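Local coordinates for secretory-abundant heat soluble protein 1 (Ramazzottius varieornatus, PDB 5XN9) that is secreted and acts as a molecular shield when water is scarce, forming amorphous solids on drying, and has a fatty-acid-binding-protein-like barrel, at residues S7-R17 with K113-K121; D66-E74 with Y86-L95. All blocks are in the same frame, centred on the assembly; numbering follows the deposited sequence.

Contacts 1 and 2 lie in one antiparallel barrel of the fatty-acid-binding-protein kind, their centres about 16 Å apart and each centre about 11 Å from that of the chain. Contact 2 is nested along the chain inside the loop that contact 1 closes: strand 10-19 comes first, then 63-69, then 82-91 and 94-101, and finally the hairpin of 106-114 and 118-125. Strands 94-101 and 106-114 are neighbours in the sheet and carry one contact each. Contact 1 joins the start of the chain to the late hairpin, contact 2 joins strand 63-69 and the turn after it to 82-91 and 94-101, and the two touch at a turn, Trp-8 CD1 lying 3.3 Å from Gly-93 O.

Contact 1: residues S7-R17 with K113-K121; sequences SWMGKWESTDR and KVNGDELEK. With EDO (1,2-ethanediol), chain G; ACY (acetic acid), chain L.
The indole of Trp-12 has Leu-119 over one face, Ser-7 O at its edge in plane, and Asp-117 O near its plane at another part of the rim. Leu-119 CD1 sits 3.5 Å from the centroid of the five-membered ring and only 13° off its normal, a CH-pi contact, while Leu-119 CB lies against the six-membered ring, 3.6 Å from Trp-12 CE3. The chi1 of Leu-119 (-170°) swings CG away from its backbone N and lays CD1 over the five-membered ring, the side chain crossing the indole at about a right angle. Val-114 CG2 approaches Trp-12 CZ2 obliquely, at 3.9 Å, and also packs on the CA of Trp-8. The ring is held from its own segment as well: Trp-12 NE1 donates to Trp-8 O (3.0 Å), reaching it from above the carbonyl plane, which satisfies the N-H of the buried indole and, with Leu-119 over the face, limits its rotation.

At the exposed margins the contact turns polar. One water joins Ser-7 OG to Val-114 N, accepting from the latter at 2.9 Å. At the far end, in the conformer given, Arg-17 faces Glu-118 as an ion pair whose modelled separation is too short to be trusted.

Strand 128-136 lies between the two segments in the sheet, hydrogen-bonded through Lys-135 to Glu-13, and strand 42-48 pairs with the other side of strand 10-19. Trp-12 thus bridges past the intervening strand to the hairpin of 106-114 and 118-125, joining the beginning of the barrel to its late strands.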
loop_
_atom_site.group_PDB
_atom_site.type_symbol
_atom_site.label_atom_id
_atom_site.label_comp_id
_atom_site.label_asym_id
_atom_site.label_seq_id
_atom_site.Cartn_x
_atom_site.Cartn_y
_atom_site.Cartn_z
ATOM N N SER A 7 -14.757 2.852 -3.040
ATOM C CA SER A 7 -14.151 4.182 -3.044
ATOM C C SER A 7 -12.646 4.124 -3.260
ATOM O O SER A 7 -12.066 5.067 -3.813
ATOM C CB SER A 7 -14.477 4.933 -1.756
ATOM O OG SER A 7 -13.924 4.275 -0.635
ATOM N N TRP A 8 -11.996 3.038 -2.831
ATOM C CA TRP A 8 -10.550 2.910 -2.942
ATOM C C TRP A 8 -10.090 2.397 -4.301
ATOM O O TRP A 8 -8.879 2.364 -4.555
ATOM C CB TRP A 8 -10.004 2.021 -1.819
ATOM C CG TRP A 8 -10.901 0.867 -1.442
ATOM C CD1 TRP A 8 -11.815 0.843 -0.421
ATOM C CD2 TRP A 8 -10.955 -0.430 -2.059
ATOM N NE1 TRP A 8 -12.436 -0.382 -0.366
ATOM C CE2 TRP A 8 -11.931 -1.183 -1.362
ATOM C CE3 TRP A 8 -10.279 -1.025 -3.131
ATOM C CZ2 TRP A 8 -12.241 -2.504 -1.700
ATOM C CZ3 TRP A 8 -10.593 -2.341 -3.474
ATOM C CH2 TRP A 8 -11.568 -3.064 -2.756
ATOM N N MET A 9 -11.008 1.988 -5.172
ATOM C CA MET A 9 -10.612 1.628 -6.526
ATOM C C MET A 9 -10.260 2.881 -7.313
ATOM O O MET A 9 -10.841 3.955 -7.111
ATOM C CB MET A 9 -11.740 0.864 -7.224
ATOM C CG MET A 9 -11.987 -0.496 -6.604
ATOM S SD MET A 9 -13.519 -1.292 -7.130
ATOM C CE MET A 9 -13.129 -1.631 -8.845
ATOM N N GLY A 10 -9.294 2.746 -8.204
ATOM C CA GLY A 10 -8.922 3.832 -9.079
ATOM C C GLY A 10 -7.419 3.934 -9.213
ATOM O O GLY A 10 -6.674 3.033 -8.828
ATOM N N LYS A 11 -6.984 5.055 -9.781
ATOM C CA LYS A 11 -5.577 5.350 -10.012
ATOM C C LYS A 11 -5.193 6.508 -9.106
ATOM O O LYS A 11 -5.755 7.602 -9.225
ATOM C CB LYS A 11 -5.347 5.734 -11.471
ATOM C CG LYS A 11 -5.713 4.649 -12.448
ATOM C CD LYS A 11 -5.271 5.046 -13.851
ATOM C CE LYS A 11 -5.779 4.063 -14.869
ATOM N NZ LYS A 11 -7.262 4.042 -14.833
ATOM N N TRP A 12 -4.246 6.263 -8.207
ATOM C CA TRP A 12 -3.877 7.207 -7.161
ATOM C C TRP A 12 -2.408 7.569 -7.292
ATOM O O TRP A 12 -1.578 6.705 -7.577
ATOM C CB TRP A 12 -4.106 6.580 -5.787
ATOM C CG TRP A 12 -5.504 6.102 -5.591
ATOM C CD1 TRP A 12 -5.965 4.818 -5.718
ATOM C CD2 TRP A 12 -6.633 6.903 -5.236
ATOM N NE1 TRP A 12 -7.317 4.776 -5.456
ATOM C CE2 TRP A 12 -7.752 6.043 -5.166
ATOM C CE3 TRP A 12 -6.810 8.267 -4.976
ATOM C CZ2 TRP A 12 -9.022 6.499 -4.830
ATOM C CZ3 TRP A 12 -8.072 8.719 -4.648
ATOM C CH2 TRP A 12 -9.165 7.837 -4.580
ATOM N N GLU A 13 -2.082 8.838 -7.044
ATOM C CA GLU A 13 -0.722 9.338 -7.185
ATOM C C GLU A 13 -0.341 10.090 -5.918
ATOM O O GLU A 13 -1.152 10.843 -5.377
ATOM C CB GLU A 13 -0.651 10.278 -8.393
ATOM C CG GLU A 13 0.643 11.035 -8.542
ATOM C CD GLU A 13 0.610 11.981 -9.724
ATOM O OE1 GLU A 13 1.548 12.790 -9.865
ATOM O OE2 GLU A 13 -0.356 11.913 -10.514
ATOM N N SER A 14 0.891 9.887 -5.447
ATOM C CA SER A 14 1.324 10.519 -4.204
ATOM C C SER A 14 1.429 12.031 -4.353
ATOM O O SER A 14 1.633 12.562 -5.448
ATOM C CB SER A 14 2.662 9.945 -3.742
ATOM O OG SER A 14 3.678 10.157 -4.703
ATOM N N THR A 15 1.268 12.729 -3.233
ATOM C CA THR A 15 1.355 14.177 -3.184
ATOM C C THR A 15 2.568 14.578 -2.353
ATOM O O THR A 15 3.405 13.744 -1.988
ATOM C CB THR A 15 0.071 14.756 -2.581
ATOM O OG1 THR A 15 0.018 14.420 -1.189
ATOM C CG2 THR A 15 -1.162 14.198 -3.287
ATOM N N ASP A 16 2.657 15.871 -2.037
ATOM C CA ASP A 16 3.702 16.364 -1.152
ATOM C C ASP A 16 3.406 16.100 0.317
ATOM O O ASP A 16 4.299 16.283 1.152
ATOM C CB ASP A 16 3.905 17.869 -1.355
ATOM C CG ASP A 16 4.543 18.195 -2.687
ATOM O OD1 ASP A 16 5.019 17.258 -3.360
ATOM O OD2 ASP A 16 4.579 19.390 -3.055
ATOM N N ARG A 17 2.186 15.684 0.648
ATOM C CA ARG A 17 1.784 15.507 2.037
ATOM C C ARG A 17 2.205 14.126 2.524
ATOM O O ARG A 17 1.807 13.104 1.949
ATOM C CB ARG A 17 0.277 15.701 2.177
ATOM C CG ARG A 17 -0.194 17.093 1.779
ATOM C CD ARG A 17 -1.667 17.082 1.416
ATOM N NE ARG A 17 -2.513 16.901 2.589
ATOM C CZ ARG A 17 -3.759 16.443 2.545
ATOM N NH1 ARG A 17 -4.460 16.317 3.664
ATOM N NH2 ARG A 17 -4.300 16.100 1.383
ATOM N N LYS A 113 -7.927 4.923 3.015
ATOM C CA LYS A 113 -9.131 5.627 3.433
ATOM C C LYS A 113 -9.351 6.806 2.498
ATOM O O LYS A 113 -8.509 7.710 2.425
ATOM C CB LYS A 113 -8.968 6.104 4.879
ATOM C CG LYS A 113 -10.080 6.980 5.418
ATOM C CD LYS A 113 -9.725 7.419 6.837
ATOM C CE LYS A 113 -10.669 8.485 7.388
ATOM N NZ LYS A 113 -10.372 8.799 8.820
ATOM N N VAL A 114 -10.475 6.800 1.787
ATOM C CA VAL A 114 -10.757 7.792 0.758
ATOM C C VAL A 114 -11.687 8.837 1.356
ATOM O O VAL A 114 -12.835 8.539 1.698
ATOM C CB VAL A 114 -11.348 7.145 -0.504
ATOM C CG1 VAL A 114 -11.811 8.218 -1.480
ATOM C CG2 VAL A 114 -10.318 6.237 -1.153
ATOM N N ASN A 115 -11.183 10.061 1.493
ATOM C CA ASN A 115 -11.936 11.178 2.044
ATOM C C ASN A 115 -12.737 11.913 0.980
ATOM O O ASN A 115 -13.322 12.961 1.273
ATOM C CB ASN A 115 -10.983 12.154 2.740
ATOM C CG ASN A 115 -9.935 11.449 3.589
ATOM O OD1 ASN A 115 -9.010 10.826 3.065
ATOM N ND2 ASN A 115 -10.071 11.554 4.905
ATOM N N GLY A 116 -12.787 11.380 -0.238
ATOM C CA GLY A 116 -13.344 12.090 -1.371
ATOM C C GLY A 116 -12.236 12.783 -2.134
ATOM O O GLY A 116 -11.507 13.595 -1.558
ATOM N N ASP A 117 -12.072 12.440 -3.418
ATOM C CA ASP A 117 -11.018 12.977 -4.279
ATOM C C ASP A 117 -9.622 12.551 -3.828
ATOM O O ASP A 117 -8.709 12.414 -4.651
ATOM C CB ASP A 117 -11.090 14.507 -4.376
ATOM C CG ASP A 117 -12.515 15.031 -4.386
ATOM O OD1 ASP A 117 -13.324 14.553 -5.210
ATOM O OD2 ASP A 117 -12.825 15.919 -3.563
ATOM N N GLU A 118 -9.447 12.332 -2.528
ATOM C CA GLU A 118 -8.150 12.114 -1.913
ATOM C C GLU A 118 -8.135 10.770 -1.190
ATOM O O GLU A 118 -9.154 10.317 -0.660
ATOM C CB GLU A 118 -7.846 13.274 -0.955
ATOM C CG GLU A 118 -7.116 12.933 0.330
ATOM C CD GLU A 118 -6.887 14.166 1.188
ATOM O OE1 GLU A 118 -6.242 15.121 0.701
ATOM O OE2 GLU A 118 -7.368 14.190 2.341
ATOM N N LEU A 119 -6.979 10.116 -1.194
ATOM C CA LEU A 119 -6.804 8.853 -0.491
ATOM C C LEU A 119 -5.723 9.031 0.562
ATOM O O LEU A 119 -4.608 9.461 0.246
ATOM C CB LEU A 119 -6.419 7.722 -1.458
ATOM C CG LEU A 119 -6.435 6.303 -0.884
ATOM C CD1 LEU A 119 -6.724 5.301 -1.987
ATOM C CD2 LEU A 119 -5.116 5.982 -0.215
ATOM N N GLU A 120 -6.046 8.672 1.801
ATOM C CA GLU A 120 -5.106 8.723 2.913
ATOM C C GLU A 120 -4.643 7.300 3.207
ATOM O O GLU A 120 -5.467 6.429 3.500
ATOM C CB GLU A 120 -5.795 9.328 4.137
ATOM C CG GLU A 120 -4.898 9.543 5.347
ATOM C CD GLU A 120 -5.630 10.195 6.516
ATOM O OE1 GLU A 120 -5.475 9.711 7.659
ATOM O OE2 GLU A 120 -6.359 11.187 6.294
ATOM N N LYS A 121 -3.338 7.057 3.099
ATOM C CA LYS A 121 -2.768 5.755 3.413
ATOM C C LYS A 121 -2.066 5.833 4.757
ATOM O O LYS A 121 -1.251 6.732 4.990
ATOM C CB LYS A 121 -1.791 5.264 2.345
ATOM C CG LYS A 121 -1.336 3.839 2.603
ATOM C CD LYS A 121 -0.638 3.217 1.404
ATOM C CE LYS A 121 -0.180 1.822 1.752
ATOM N NZ LYS A 121 0.697 1.243 0.703
HETATM C C1 EDO G . -7.610 1.994 -17.337
HETATM O O1 EDO G . -6.286 1.976 -17.885
HETATM C C2 EDO G . -8.324 3.269 -17.774
HETATM O O2 EDO G . -9.401 3.545 -16.870
HETATM C C ACY L . 3.753 3.210 -0.468
HETATM O O ACY L . 4.160 4.276 0.046
HETATM O OXT ACY L . 2.621 2.723 -0.258
HETATM C CH3 ACY L . 4.674 2.470 -1.395
HETATM O O HOH W 1 -11.758 4.287 1.259
#

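Contact 2: residues D66-E74 with Y86-L95; sequences DVNFKLNEE and YKYTEDGGNL. With EDO (1,2-ethanediol), chain K.
Phe-69 and Tyr-88 form the tight centre of this contact, a face-to-face stack with centroids 3.9 Å apart and planes 13° from parallel. Phe-69 CG stands between its backbone N and carbonyl carbon (chi1 75°), which lays the ring on Tyr-88; Tyr-52 meets Phe-69 as well. Beside the stack, Val-67 CG1 presses on one face of Tyr-86, 3.5 Å from Tyr-86 CZ, and Leu-71 CD2 meets Leu-95 CD1 at 3.9 Å. The hydroxyl of Tyr-86 donates to Asn-68 O (2.6 Å) and accepts from a water that Asn-68 N also binds.

The outer side is looser and wet. Between the turn at Lys-70 to Glu-73 and strand 82-91 runs one direct backbone bond, Asn-72 N to Tyr-88 O, 2.8 Å and almost straight. Water also links Asn-72 O to Lys-87 NZ.

The short strand segments 66-69 and 86-91 lie 62° apart in direction. Strands 63-69 and 75-79 end the sheet order, consistent with the gap between the fourth and fifth strands of fatty-acid-binding proteins; the stack joins 63-69 to 82-91, the strand next after 75-79. Aromatic and apolar packing thus holds the buried side, and water-mediated polar links serve the turn.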
loop_
_atom_site.group_PDB
_atom_site.type_symbol
_atom_site.label_atom_id
_atom_site.label_comp_id
_atom_site.label_asym_id
_atom_site.label_seq_id
_atom_site.Cartn_x
_atom_site.Cartn_y
_atom_site.Cartn_z
ATOM N N ASP A 66 2.640 -6.005 -9.246
ATOM C CA ASP A 66 1.218 -6.255 -9.455
ATOM C C ASP A 66 0.803 -7.333 -8.461
ATOM O O ASP A 66 1.253 -8.482 -8.555
ATOM C CB ASP A 66 0.965 -6.696 -10.901
ATOM C CG ASP A 66 -0.513 -6.722 -11.260
ATOM O OD1 ASP A 66 -1.326 -7.187 -10.438
ATOM O OD2 ASP A 66 -0.864 -6.280 -12.375
ATOM N N VAL A 67 -0.025 -6.951 -7.500
ATOM C CA VAL A 67 -0.527 -7.845 -6.470
ATOM C C VAL A 67 -1.948 -8.263 -6.834
ATOM O O VAL A 67 -2.812 -7.416 -7.063
ATOM C CB VAL A 67 -0.503 -7.141 -5.100
ATOM C CG1 VAL A 67 -1.125 -8.020 -4.040
ATOM C CG2 VAL A 67 0.926 -6.748 -4.727
ATOM N N ASN A 68 -2.180 -9.566 -6.889
ATOM C CA ASN A 68 -3.498 -10.145 -7.104
ATOM C C ASN A 68 -4.059 -10.470 -5.726
ATOM O O ASN A 68 -3.382 -11.116 -4.918
ATOM C CB ASN A 68 -3.323 -11.431 -7.922
ATOM C CG ASN A 68 -4.640 -12.134 -8.269
ATOM O OD1 ASN A 68 -5.581 -12.170 -7.481
ATOM N ND2 ASN A 68 -4.686 -12.728 -9.460
ATOM N N PHE A 69 -5.279 -10.006 -5.442
ATOM C CA PHE A 69 -5.888 -10.332 -4.163
ATOM C C PHE A 69 -7.374 -10.606 -4.295
ATOM O O PHE A 69 -8.052 -10.066 -5.172
ATOM C CB PHE A 69 -5.584 -9.306 -3.053
ATOM C CG PHE A 69 -6.331 -8.001 -3.157
ATOM C CD1 PHE A 69 -7.591 -7.856 -2.602
ATOM C CD2 PHE A 69 -5.739 -6.900 -3.748
ATOM C CE1 PHE A 69 -8.271 -6.646 -2.671
ATOM C CE2 PHE A 69 -6.407 -5.681 -3.818
ATOM C CZ PHE A 69 -7.673 -5.549 -3.265
ATOM N N LYS A 70 -7.861 -11.473 -3.415
ATOM C CA LYS A 70 -9.281 -11.607 -3.138
ATOM C C LYS A 70 -9.523 -11.136 -1.711
ATOM O O LYS A 70 -8.725 -11.421 -0.805
ATOM C CB LYS A 70 -9.747 -13.059 -3.301
ATOM C CG LYS A 70 -9.706 -13.552 -4.742
ATOM C CD LYS A 70 -10.118 -15.022 -4.863
ATOM C CE LYS A 70 -10.016 -15.523 -6.299
ATOM N NZ LYS A 70 -10.454 -16.936 -6.487
ATOM N N LEU A 71 -10.608 -10.396 -1.505
ATOM C CA LEU A 71 -10.908 -9.941 -0.153
ATOM C C LEU A 71 -11.033 -11.130 0.789
ATOM O O LEU A 71 -11.666 -12.137 0.457
ATOM C CB LEU A 71 -12.177 -9.087 -0.120
ATOM C CG LEU A 71 -12.014 -7.736 -0.830
ATOM C CD1 LEU A 71 -13.362 -7.081 -1.077
ATOM C CD2 LEU A 71 -11.090 -6.804 -0.026
ATOM N N ASN A 72 -10.404 -11.031 1.959
ATOM C CA ASN A 72 -10.490 -12.042 3.017
ATOM C C ASN A 72 -9.659 -13.289 2.744
ATOM O O ASN A 72 -9.769 -14.257 3.507
ATOM C CB ASN A 72 -11.931 -12.481 3.313
ATOM C CG ASN A 72 -12.847 -11.316 3.562
ATOM O OD1 ASN A 72 -12.484 -10.378 4.257
ATOM N ND2 ASN A 72 -14.041 -11.360 2.982
ATOM N N GLU A 73 -8.841 -13.314 1.695
ATOM C CA GLU A 73 -8.086 -14.511 1.331
ATOM C C GLU A 73 -6.604 -14.189 1.329
ATOM O O GLU A 73 -6.190 -13.188 0.742
ATOM C CB GLU A 73 -8.520 -15.067 -0.031
ATOM C CG GLU A 73 -10.024 -15.342 -0.122
ATOM C CD GLU A 73 -10.422 -16.203 -1.315
ATOM O OE1 GLU A 73 -9.527 -16.720 -2.020
ATOM O OE2 GLU A 73 -11.643 -16.373 -1.547
ATOM N N GLU A 74 -5.817 -15.025 2.006
ATOM C CA GLU A 74 -4.380 -14.814 2.067
ATOM C C GLU A 74 -3.771 -14.864 0.673
ATOM O O GLU A 74 -4.244 -15.574 -0.217
ATOM C CB GLU A 74 -3.728 -15.901 2.922
ATOM C CG GLU A 74 -4.279 -15.995 4.319
ATOM C CD GLU A 74 -3.726 -17.192 5.071
ATOM O OE1 GLU A 74 -3.087 -18.055 4.432
ATOM O OE2 GLU A 74 -3.929 -17.265 6.298
ATOM N N TYR A 86 0.114 -11.442 2.758
ATOM C CA TYR A 86 -0.844 -10.358 2.922
ATOM C C TYR A 86 -2.265 -10.906 2.952
ATOM O O TYR A 86 -2.567 -11.982 2.423
ATOM C CB TYR A 86 -0.731 -9.308 1.809
ATOM C CG TYR A 86 -0.897 -9.879 0.412
ATOM C CD1 TYR A 86 -2.155 -10.083 -0.138
ATOM C CD2 TYR A 86 0.213 -10.214 -0.352
ATOM C CE1 TYR A 86 -2.302 -10.623 -1.419
ATOM C CE2 TYR A 86 0.080 -10.742 -1.618
ATOM C CZ TYR A 86 -1.175 -10.946 -2.157
ATOM O OH TYR A 86 -1.301 -11.475 -3.428
ATOM N N LYS A 87 -3.154 -10.113 3.544
ATOM C CA LYS A 87 -4.587 -10.369 3.431
ATOM C C LYS A 87 -5.285 -9.023 3.445
ATOM O O LYS A 87 -5.131 -8.259 4.404
ATOM C CB LYS A 87 -5.113 -11.249 4.567
ATOM C CG LYS A 87 -6.604 -11.570 4.419
ATOM C CD LYS A 87 -7.195 -12.206 5.666
ATOM C CE LYS A 87 -6.530 -13.515 5.987
ATOM N NZ LYS A 87 -7.321 -14.272 6.996
ATOM N N TYR A 88 -6.029 -8.729 2.383
ATOM C CA TYR A 88 -6.805 -7.500 2.305
ATOM C C TYR A 88 -8.213 -7.772 2.806
ATOM O O TYR A 88 -8.818 -8.789 2.448
ATOM C CB TYR A 88 -6.915 -7.028 0.856
ATOM C CG TYR A 88 -5.649 -6.480 0.241
ATOM C CD1 TYR A 88 -4.656 -7.328 -0.231
ATOM C CD2 TYR A 88 -5.475 -5.109 0.076
ATOM C CE1 TYR A 88 -3.509 -6.826 -0.822
ATOM C CE2 TYR A 88 -4.334 -4.602 -0.512
ATOM C CZ TYR A 88 -3.356 -5.465 -0.955
ATOM O OH TYR A 88 -2.232 -4.956 -1.560
ATOM N N THR A 89 -8.753 -6.824 3.575
ATOM C CA THR A 89 -10.128 -6.869 4.047
ATOM C C THR A 89 -10.736 -5.481 3.908
ATOM O O THR A 89 -10.023 -4.478 3.797
ATOM C CB THR A 89 -10.204 -7.308 5.511
ATOM O OG1 THR A 89 -9.444 -6.390 6.304
ATOM C CG2 THR A 89 -9.636 -8.709 5.683
ATOM N N GLU A 90 -12.063 -5.429 3.899
ATOM C CA GLU A 90 -12.786 -4.167 3.946
ATOM C C GLU A 90 -13.180 -3.848 5.378
ATOM O O GLU A 90 -13.544 -4.737 6.151
ATOM C CB GLU A 90 -14.078 -4.247 3.135
ATOM C CG GLU A 90 -13.885 -4.427 1.655
ATOM C CD GLU A 90 -15.214 -4.433 0.918
ATOM O OE1 GLU A 90 -15.901 -5.478 0.912
ATOM O OE2 GLU A 90 -15.580 -3.380 0.364
ATOM N N ASP A 91 -13.028 -2.585 5.751
ATOM C CA ASP A 91 -13.525 -2.071 7.020
ATOM C C ASP A 91 -14.564 -1.045 6.599
ATOM O O ASP A 91 -14.241 0.124 6.373
ATOM C CB ASP A 91 -12.409 -1.453 7.848
ATOM C CG ASP A 91 -12.788 -1.295 9.306
ATOM O OD1 ASP A 91 -13.956 -0.946 9.583
ATOM O OD2 ASP A 91 -11.922 -1.531 10.174
ATOM N N GLY A 92 -15.801 -1.500 6.459
ATOM C CA GLY A 92 -16.816 -0.668 5.842
ATOM C C GLY A 92 -16.358 -0.272 4.454
ATOM O O GLY A 92 -16.120 -1.113 3.582
ATOM N N GLY A 93 -16.201 1.027 4.256
ATOM C CA GLY A 93 -15.813 1.647 3.008
ATOM C C GLY A 93 -14.326 1.742 2.753
ATOM O O GLY A 93 -13.925 2.179 1.667
ATOM N N ASN A 94 -13.490 1.340 3.704
ATOM C CA ASN A 94 -12.045 1.438 3.570
ATOM C C ASN A 94 -11.430 0.067 3.334
ATOM O O ASN A 94 -12.048 -0.969 3.575
ATOM C CB ASN A 94 -11.435 2.075 4.820
ATOM C CG ASN A 94 -11.988 3.457 5.082
ATOM O OD1 ASN A 94 -12.311 4.187 4.146
ATOM N ND2 ASN A 94 -12.122 3.819 6.355
ATOM N N LEU A 95 -10.193 0.078 2.851
ATOM C CA LEU A 95 -9.455 -1.138 2.533
ATOM C C LEU A 95 -8.294 -1.264 3.507
ATOM O O LEU A 95 -7.585 -0.285 3.757
ATOM C CB LEU A 95 -8.922 -1.073 1.099
ATOM C CG LEU A 95 -8.128 -2.276 0.591
ATOM C CD1 LEU A 95 -9.010 -3.520 0.471
ATOM C CD2 LEU A 95 -7.468 -1.949 -0.741
HETATM C C1 EDO K . 1.520 -5.921 -0.996
HETATM O O1 EDO K . 2.752 -5.523 -0.385
HETATM C C2 EDO K . 0.467 -6.198 0.072
HETATM O O2 EDO K . 0.063 -4.974 0.702
HETATM O O HOH W 2 0.116 -11.248 -5.800
HETATM O O HOH W 3 -6.297 -10.610 0.282
HETATM O O HOH W 4 -13.328 -8.125 3.592
HETATM O O HOH W 5 -8.687 -16.167 5.215
HETATM O O HOH W 6 -10.164 -13.586 6.749
#